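Local coordinates for flagellar hook associated protein type 3 FlgL (Legionella pneumophila subsp. pneumophila, PDB 5YTI) that probably serves as a structural component of the bacterial flagellum, as a hook-associated protein of the flagellin family, at residues A[111-125]-A[294-306]. Numbering follows the deposited sequence.
Sequences AVEAQALLNQLLDYA and ESIFSTVQRMINN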
ATOM      1  N   ALA A 111       3.329  21.544 -15.611  1.00 85.04           N
ATOM      2  CA  ALA A 111       1.915  21.305 -15.301  1.00 87.84           C
ATOM      3  C   ALA A 111       1.107  20.749 -16.462  1.00 87.41           C
ATOM      4  O   ALA A 111       0.134  20.016 -16.270  1.00 86.87           O
ATOM      5  CB  ALA A 111       1.261  22.606 -14.867  1.00 90.30           C
ATOM      6  N   VAL A 112       1.448  21.164 -17.664  1.00 88.19           N
ATOM      7  CA  VAL A 112       0.652  20.772 -18.804  1.00 90.88           C
ATOM      8  C   VAL A 112       1.209  19.471 -19.332  1.00 92.19           C
ATOM      9  O   VAL A 112       0.439  18.606 -19.788  1.00 93.09           O
ATOM     10  CB  VAL A 112       0.605  21.867 -19.885  1.00 92.23           C
ATOM     11  CG1 VAL A 112      -0.079  21.363 -21.130  1.00 92.76           C
ATOM     12  CG2 VAL A 112      -0.144  23.084 -19.353  1.00 93.57           C
ATOM     13  N   GLU A 113       2.531  19.300 -19.248  1.00 91.04           N
ATOM     14  CA  GLU A 113       3.087  17.997 -19.560  1.00 90.20           C
ATOM     15  C   GLU A 113       2.544  16.946 -18.591  1.00 88.03           C
ATOM     16  O   GLU A 113       2.061  15.906 -19.031  1.00 85.08           O
ATOM     17  CB  GLU A 113       4.602  17.979 -19.534  1.00 92.05           C
ATOM     18  CG  GLU A 113       5.125  16.728 -20.215  1.00 93.79           C
ATOM     19  CD  GLU A 113       6.616  16.537 -20.092  1.00 95.86           C
ATOM     20  OE1 GLU A 113       7.269  17.347 -19.398  1.00 96.54           O
ATOM     21  OE2 GLU A 113       7.130  15.564 -20.694  1.00 99.75           O
ATOM     22  N   ALA A 114       2.610  17.220 -17.287  1.00 85.13           N
ATOM     23  CA  ALA A 114       2.063  16.285 -16.317  1.00 84.78           C
ATOM     24  C   ALA A 114       0.625  15.951 -16.662  1.00 85.91           C
ATOM     25  O   ALA A 114       0.230  14.800 -16.546  1.00 85.95           O
ATOM     26  CB  ALA A 114       2.164  16.816 -14.904  1.00 83.62           C
ATOM     27  N   GLN A 115      -0.157  16.928 -17.121  1.00 88.27           N
ATOM     28  CA  GLN A 115      -1.541  16.625 -17.530  1.00 90.57           C
ATOM     29  C   GLN A 115      -1.556  15.664 -18.715  1.00 89.70           C
ATOM     30  O   GLN A 115      -2.396  14.788 -18.776  1.00 91.82           O
ATOM     31  CB  GLN A 115      -2.406  17.887 -17.799  1.00 92.93           C
ATOM     32  CG  GLN A 115      -3.898  17.629 -18.149  1.00 93.68           C
ATOM     33  CD  GLN A 115      -4.798  17.258 -16.948  1.00 93.40           C
ATOM     34  OE1 GLN A 115      -4.817  17.964 -15.928  1.00 93.65           O
ATOM     35  NE2 GLN A 115      -5.558  16.149 -17.080  1.00 90.35           N
ATOM     36  N   ALA A 116      -0.628  15.786 -19.653  1.00 92.04           N
ATOM     37  CA  ALA A 116      -0.578  14.794 -20.743  1.00 89.90           C
ATOM     38  C   ALA A 116      -0.228  13.402 -20.200  1.00 89.40           C
ATOM     39  O   ALA A 116      -0.818  12.411 -20.626  1.00 87.23           O
ATOM     40  CB  ALA A 116       0.400  15.212 -21.823  1.00 89.78           C
ATOM     41  N   LEU A 117       0.702  13.335 -19.241  1.00 89.85           N
ATOM     42  CA  LEU A 117       1.116  12.054 -18.668  1.00 88.27           C
ATOM     43  C   LEU A 117      -0.012  11.409 -17.866  1.00 88.15           C
ATOM     44  O   LEU A 117      -0.290  10.234 -18.055  1.00 88.99           O
ATOM     45  CB  LEU A 117       2.408  12.190 -17.860  1.00 87.56           C
ATOM     46  CG  LEU A 117       3.602  12.566 -18.763  1.00 88.43           C
ATOM     47  CD1 LEU A 117       4.722  13.282 -18.017  1.00 87.42           C
ATOM     48  CD2 LEU A 117       4.166  11.348 -19.478  1.00 89.37           C
ATOM     49  N   LEU A 118      -0.695  12.169 -17.019  1.00 87.90           N
ATOM     50  CA  LEU A 118      -1.893  11.650 -16.366  1.00 88.18           C
ATOM     51  C   LEU A 118      -2.808  10.979 -17.406  1.00 89.47           C
ATOM     52  O   LEU A 118      -3.152   9.813 -17.264  1.00 94.81           O
ATOM     53  CB  LEU A 118      -2.647  12.760 -15.630  1.00 88.79           C
ATOM     54  CG  LEU A 118      -4.047  12.426 -15.082  1.00 89.25           C
ATOM     55  CD1 LEU A 118      -4.000  11.225 -14.166  1.00 88.36           C
ATOM     56  CD2 LEU A 118      -4.644  13.603 -14.328  1.00 91.29           C
ATOM     57  N   ASN A 119      -3.189  11.706 -18.451  1.00 91.16           N
ATOM     58  CA  ASN A 119      -4.073  11.179 -19.504  1.00 93.30           C
ATOM     59  C   ASN A 119      -3.490   9.893 -20.118  1.00 92.65           C
ATOM     60  O   ASN A 119      -4.217   8.932 -20.387  1.00 91.06           O
ATOM     61  CB  ASN A 119      -4.322  12.226 -20.622  1.00 97.58           C
ATOM     62  CG  ASN A 119      -5.032  13.507 -20.131  1.00100.70           C
ATOM     63  OD1 ASN A 119      -5.311  13.692 -18.931  1.00104.02           O
ATOM     64  ND2 ASN A 119      -5.338  14.397 -21.080  1.00101.00           N
ATOM     65  N   GLN A 120      -2.174   9.880 -20.328  1.00 91.07           N
ATOM     66  CA  GLN A 120      -1.470   8.692 -20.825  1.00 88.95           C
ATOM     67  C   GLN A 120      -1.742   7.488 -19.907  1.00 84.99           C
ATOM     68  O   GLN A 120      -2.120   6.416 -20.365  1.00 83.70           O
ATOM     69  CB  GLN A 120       0.037   8.998 -20.952  1.00 90.19           C
ATOM     70  CG  GLN A 120       0.851   8.003 -21.781  1.00 91.72           C
ATOM     71  CD  GLN A 120       1.985   8.641 -22.576  1.00 93.57           C
ATOM     72  OE1 GLN A 120       1.878   8.755 -23.797  1.00 97.65           O
ATOM     73  NE2 GLN A 120       3.077   9.054 -21.901  1.00 92.74           N
ATOM     74  N   LEU A 121      -1.605   7.690 -18.602  1.00 83.33           N
ATOM     75  CA  LEU A 121      -1.758   6.611 -17.626  1.00 81.09           C
ATOM     76  C   LEU A 121      -3.184   6.129 -17.525  1.00 82.24           C
ATOM     77  O   LEU A 121      -3.424   4.950 -17.299  1.00 83.52           O
ATOM     78  CB  LEU A 121      -1.247   7.038 -16.260  1.00 78.10           C
ATOM     79  CG  LEU A 121       0.262   7.243 -16.159  1.00 76.67           C
ATOM     80  CD1 LEU A 121       0.569   7.855 -14.824  1.00 77.96           C
ATOM     81  CD2 LEU A 121       1.019   5.942 -16.277  1.00 76.05           C
ATOM     82  N   LEU A 122      -4.139   7.024 -17.714  1.00 84.72           N
ATOM     83  CA  LEU A 122      -5.550   6.595 -17.799  1.00 87.87           C
ATOM     84  C   LEU A 122      -5.841   5.717 -19.040  1.00 88.04           C
ATOM     85  O   LEU A 122      -6.738   4.878 -19.009  1.00 85.58           O
ATOM     86  CB  LEU A 122      -6.501   7.809 -17.783  1.00 88.51           C
ATOM     87  CG  LEU A 122      -6.485   8.607 -16.483  1.00 91.35           C
ATOM     88  CD1 LEU A 122      -6.951  10.041 -16.651  1.00 91.60           C
ATOM     89  CD2 LEU A 122      -7.321   7.898 -15.423  1.00 94.06           C
ATOM     90  N   ASP A 123      -5.111   5.952 -20.133  1.00 90.55           N
ATOM     91  CA  ASP A 123      -5.313   5.201 -21.362  1.00 91.18           C
ATOM     92  C   ASP A 123      -4.772   3.804 -21.069  1.00 90.92           C
ATOM     93  O   ASP A 123      -5.441   2.808 -21.361  1.00 89.52           O
ATOM     94  CB  ASP A 123      -4.592   5.842 -22.574  1.00 94.26           C
ATOM     95  CG  ASP A 123      -5.259   7.160 -23.073  1.00 96.23           C
ATOM     96  OD1 ASP A 123      -6.248   7.590 -22.449  1.00100.20           O
ATOM     97  OD2 ASP A 123      -4.798   7.764 -24.087  1.00 92.00           O
ATOM     98  N   TYR A 124      -3.594   3.733 -20.430  1.00 88.78           N
ATOM     99  CA  TYR A 124      -2.976   2.435 -20.098  1.00 85.19           C
ATOM    100  C   TYR A 124      -3.850   1.649 -19.133  1.00 82.30           C
ATOM    101  O   TYR A 124      -4.066   0.450 -19.300  1.00 79.06           O
ATOM    102  CB  TYR A 124      -1.567   2.604 -19.514  1.00 85.25           C
ATOM    103  CG  TYR A 124      -0.562   3.354 -20.392  1.00 85.48           C
ATOM    104  CD1 TYR A 124      -0.579   3.255 -21.782  1.00 87.59           C
ATOM    105  CD2 TYR A 124       0.422   4.126 -19.821  1.00 87.03           C
ATOM    106  CE1 TYR A 124       0.338   3.924 -22.579  1.00 88.16           C
ATOM    107  CE2 TYR A 124       1.347   4.798 -20.602  1.00 90.05           C
ATOM    108  CZ  TYR A 124       1.302   4.697 -21.981  1.00 89.67           C
ATOM    109  OH  TYR A 124       2.226   5.389 -22.726  1.00 91.17           O
ATOM    110  N   ALA A 125      -4.384   2.324 -18.132  1.00 81.79           N
ATOM    111  CA  ALA A 125      -5.247   1.634 -17.190  1.00 83.30           C
ATOM    112  C   ALA A 125      -6.500   1.130 -17.881  1.00 84.32           C
ATOM    113  O   ALA A 125      -7.083   0.131 -17.474  1.00 86.12           O
ATOM    114  CB  ALA A 125      -5.617   2.545 -16.046  1.00 82.69           C
ATOM    115  N   GLU A 294      -4.031   5.583  -2.105  1.00 85.54           N
ATOM    116  CA  GLU A 294      -4.292   6.700  -2.997  1.00 84.82           C
ATOM    117  C   GLU A 294      -3.727   6.387  -4.384  1.00 82.36           C
ATOM    118  O   GLU A 294      -2.527   6.079  -4.503  1.00 80.67           O
ATOM    119  CB  GLU A 294      -3.703   8.005  -2.407  1.00 85.85           C
ATOM    120  CG  GLU A 294      -3.031   8.910  -3.440  1.00 88.32           C
ATOM    121  CD  GLU A 294      -2.760  10.340  -2.977  1.00 89.78           C
ATOM    122  OE1 GLU A 294      -2.264  10.537  -1.863  1.00 86.78           O
ATOM    123  OE2 GLU A 294      -2.999  11.284  -3.765  1.00 96.56           O
ATOM    124  N   SER A 295      -4.589   6.487  -5.411  1.00 80.55           N
ATOM    125  CA  SER A 295      -4.242   6.148  -6.823  1.00 80.73           C
ATOM    126  C   SER A 295      -3.077   6.919  -7.371  1.00 79.09           C
ATOM    127  O   SER A 295      -2.818   8.028  -6.951  1.00 78.63           O
ATOM    128  CB  SER A 295      -5.438   6.364  -7.780  1.00 83.69           C
ATOM    129  OG  SER A 295      -5.939   7.703  -7.799  1.00 86.24           O
ATOM    130  N   ILE A 296      -2.365   6.336  -8.314  1.00 80.56           N
ATOM    131  CA  ILE A 296      -1.321   7.086  -8.977  1.00 83.66           C
ATOM    132  C   ILE A 296      -1.963   8.324  -9.523  1.00 82.71           C
ATOM    133  O   ILE A 296      -1.386   9.393  -9.524  1.00 84.05           O
ATOM    134  CB  ILE A 296      -0.755   6.367 -10.190  1.00 86.98           C
ATOM    135  CG1 ILE A 296      -0.134   5.051  -9.782  1.00 91.90           C
ATOM    136  CG2 ILE A 296       0.311   7.206 -10.857  1.00 86.63           C
ATOM    137  CD1 ILE A 296      -0.217   4.047 -10.921  1.00 96.09           C
ATOM    138  N   PHE A 297      -3.175   8.161 -10.011  1.00 83.28           N
ATOM    139  CA  PHE A 297      -3.866   9.245 -10.660  1.00 83.70           C
ATOM    140  C   PHE A 297      -3.956  10.488  -9.793  1.00 86.31           C
ATOM    141  O   PHE A 297      -3.508  11.546 -10.220  1.00 90.18           O
ATOM    142  CB  PHE A 297      -5.218   8.777 -11.113  1.00 81.99           C
ATOM    143  CG  PHE A 297      -5.157   7.489 -11.868  1.00 81.60           C
ATOM    144  CD1 PHE A 297      -4.419   7.404 -13.028  1.00 79.18           C
ATOM    145  CD2 PHE A 297      -5.814   6.355 -11.400  1.00 80.26           C
ATOM    146  CE1 PHE A 297      -4.357   6.223 -13.727  1.00 79.85           C
ATOM    147  CE2 PHE A 297      -5.757   5.172 -12.099  1.00 79.41           C
ATOM    148  CZ  PHE A 297      -5.024   5.102 -13.264  1.00 79.10           C
ATOM    149  N   SER A 298      -4.496  10.396  -8.585  1.00 88.28           N
ATOM    150  CA  SER A 298      -4.514  11.593  -7.751  1.00 90.47           C
ATOM    151  C   SER A 298      -3.077  12.072  -7.422  1.00 88.51           C
ATOM    152  O   SER A 298      -2.868  13.267  -7.342  1.00 92.98           O
ATOM    153  CB  SER A 298      -5.426  11.466  -6.513  1.00 90.93           C
ATOM    154  OG  SER A 298      -4.819  10.705  -5.513  1.00 89.93           O
ATOM    155  N   THR A 299      -2.089  11.180  -7.304  1.00 85.40           N
ATOM    156  CA  THR A 299      -0.684  11.615  -7.130  1.00 82.88           C
ATOM    157  C   THR A 299      -0.272  12.600  -8.242  1.00 83.84           C
ATOM    158  O   THR A 299       0.338  13.652  -7.996  1.00 85.70           O
ATOM    159  CB  THR A 299       0.339  10.443  -7.098  1.00 79.73           C
ATOM    160  OG1 THR A 299       0.294   9.759  -5.847  1.00 75.72           O
ATOM    161  CG2 THR A 299       1.748  10.965  -7.265  1.00 80.47           C
ATOM    162  N   VAL A 300      -0.604  12.258  -9.471  1.00 84.15           N
ATOM    163  CA  VAL A 300      -0.290  13.135 -10.589  1.00 84.21           C
ATOM    164  C   VAL A 300      -1.165  14.401 -10.628  1.00 83.57           C
ATOM    165  O   VAL A 300      -0.664  15.472 -10.994  1.00 84.89           O
ATOM    166  CB  VAL A 300      -0.395  12.410 -11.936  1.00 84.60           C
ATOM    167  CG1 VAL A 300      -0.013  13.371 -13.044  1.00 86.48           C
ATOM    168  CG2 VAL A 300       0.506  11.179 -11.971  1.00 83.70           C
ATOM    169  N   GLN A 301      -2.441  14.260 -10.257  0.60 83.36           N
ATOM    170  CA  GLN A 301      -3.357  15.401 -10.120  0.60 83.43           C
ATOM    171  C   GLN A 301      -2.768  16.397  -9.165  0.60 84.12           C
ATOM    172  O   GLN A 301      -2.884  17.603  -9.367  0.60 85.50           O
ATOM    173  CB  GLN A 301      -4.724  14.972  -9.587  0.60 82.37           C
ATOM    174  CG  GLN A 301      -5.467  14.011 -10.508  0.60 81.44           C
ATOM    175  CD  GLN A 301      -6.942  13.936 -10.209  0.60 79.59           C
ATOM    176  OE1 GLN A 301      -7.741  14.464 -10.980  0.60 80.80           O
ATOM    177  NE2 GLN A 301      -7.317  13.277  -9.103  0.60 75.27           N
ATOM    178  N   ARG A 302      -2.135  15.858  -8.127  1.00 83.72           N
ATOM    179  CA  ARG A 302      -1.489  16.628  -7.086  1.00 82.64           C
ATOM    180  C   ARG A 302      -0.189  17.285  -7.538  1.00 84.11           C
ATOM    181  O   ARG A 302       0.145  18.376  -7.062  1.00 86.30           O
ATOM    182  CB  ARG A 302      -1.182  15.731  -5.899  1.00 83.44           C
ATOM    183  CG  ARG A 302      -2.361  15.431  -4.979  1.00 84.22           C
ATOM    184  CD  ARG A 302      -1.903  15.476  -3.531  1.00 85.69           C
ATOM    185  NE  ARG A 302      -1.571  14.177  -2.958  1.00 85.89           N
ATOM    186  CZ  ARG A 302      -0.751  13.992  -1.920  1.00 85.49           C
ATOM    187  NH1 ARG A 302      -0.553  12.759  -1.497  1.00 88.32           N
ATOM    188  NH2 ARG A 302      -0.109  14.999  -1.316  1.00 81.07           N
HETATM  189  N   MSE A 303       0.568  16.635  -8.421  1.00 84.58           N
HETATM  190  CA  MSE A 303       1.822  17.235  -8.884  1.00 85.01           C
HETATM  191  C   MSE A 303       1.482  18.439  -9.708  1.00 84.17           C
HETATM  192  O   MSE A 303       2.206  19.441  -9.670  1.00 83.37           O
HETATM  193  CB  MSE A 303       2.674  16.297  -9.705  1.00 85.91           C
HETATM  194  CG  MSE A 303       3.469  15.257  -8.924  1.00 86.19           C
HETATM  195 SE   MSE A 303       4.065  13.974 -10.309  1.00 88.59          SE
HETATM  196  CE  MSE A 303       5.083  15.159 -11.479  1.00 88.41           C
ATOM    197  N   ILE A 304       0.366  18.336 -10.435  1.00 84.29           N
ATOM    198  CA  ILE A 304      -0.195  19.447 -11.235  1.00 87.25           C
ATOM    199  C   ILE A 304      -0.706  20.625 -10.356  1.00 89.53           C
ATOM    200  O   ILE A 304      -0.341  21.788 -10.570  1.00 93.06           O
ATOM    201  CB  ILE A 304      -1.369  18.972 -12.126  1.00 86.30           C
ATOM    202  CG1 ILE A 304      -0.903  18.011 -13.225  1.00 86.16           C
ATOM    203  CG2 ILE A 304      -2.117  20.155 -12.721  1.00 86.13           C
ATOM    204  CD1 ILE A 304      -2.052  17.270 -13.915  1.00 85.81           C
ATOM    205  N   ASN A 305      -1.558  20.345  -9.377  1.00 87.31           N
ATOM    206  CA  ASN A 305      -1.972  21.399  -8.472  1.00 87.21           C
ATOM    207  C   ASN A 305      -0.751  22.132  -7.945  1.00 89.21           C
ATOM    208  O   ASN A 305      -0.782  23.344  -7.854  1.00 93.14           O
ATOM    209  CB  ASN A 305      -2.772  20.861  -7.295  1.00 85.45           C
ATOM    210  CG  ASN A 305      -4.118  20.294  -7.705  1.00 85.29           C
ATOM    211  OD1 ASN A 305      -4.873  19.819  -6.861  1.00 86.84           O
ATOM    212  ND2 ASN A 305      -4.426  20.331  -8.998  1.00 87.10           N
ATOM    213  N   ASN A 306       0.321  21.409  -7.625  1.00 89.09           N
ATOM    214  CA  ASN A 306       1.501  21.997  -6.986  1.00 88.93           C
ATOM    215  C   ASN A 306       2.357  22.833  -7.946  1.00 90.52           C
ATOM    216  O   ASN A 306       2.857  23.898  -7.617  1.00 87.59           O
ATOM    217  CB  ASN A 306       2.367  20.874  -6.438  1.00 90.72           C
ATOM    218  CG  ASN A 306       3.015  21.235  -5.130  1.00 90.25           C
ATOM    219  OD1 ASN A 306       2.328  21.552  -4.178  1.00 92.32           O
ATOM    220  ND2 ASN A 306       4.340  21.163  -5.068  1.00 91.52           N
TER
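F297 enters helix 111-125 as a knob into a hole made by L118, L121, L122 and A125, a compact illustration of how two antiparallel helices can be joined largely by apolar side-chain packing. CD2 of L122 lies over one face of the ring, a CH-pi contact 4.0 Å from the F297 centroid and 20° off the normal. The other walls meet the ring's edge: L118 CD1 beside F297 CD1, the L121 carbonyl oxygen near F297 CE1, and A125 CB 3.8 Å from F297 CZ.

Aliphatic packing continues the seam in both directions. L118 places CG anti to its own backbone nitrogen (chi1 170°), and its two methyls then divide the work: CD1 turns to F297, whose side chain the leucine crosses at about a right angle, while CD2 rests 3.9 Å from Q301 CG. Nearer the backbone, L118 CB meets V300 CG1 at 3.7 Å. On one side L121 CD1 meets I296 CG2, these side chains also crossing nearly at right angles. Toward the other end, I304 sets CG1 against A114 CB, 3.7 Å away, and carries CD1 to the aliphatic part and OE1 of Q115. The helix axes come within 8.9 Å at 168°, and the CA atoms of A111 and I304 lie 4.9 Å apart.

The polar bonds run within a segment or out to neighbouring helices, none between the two. Q115 NE2 donates to N119 OD1, S295 OG caps helix 296-306 by accepting from S298 N, and E294 forms a salt bridge with R302, which also pairs with E323 of helix 316-374. The contact thus joins the flagellin-type helical region to the helix following the strand-rich insertion, and its cohesion depends chiefly on hydrophobic burial and van der Waals fit.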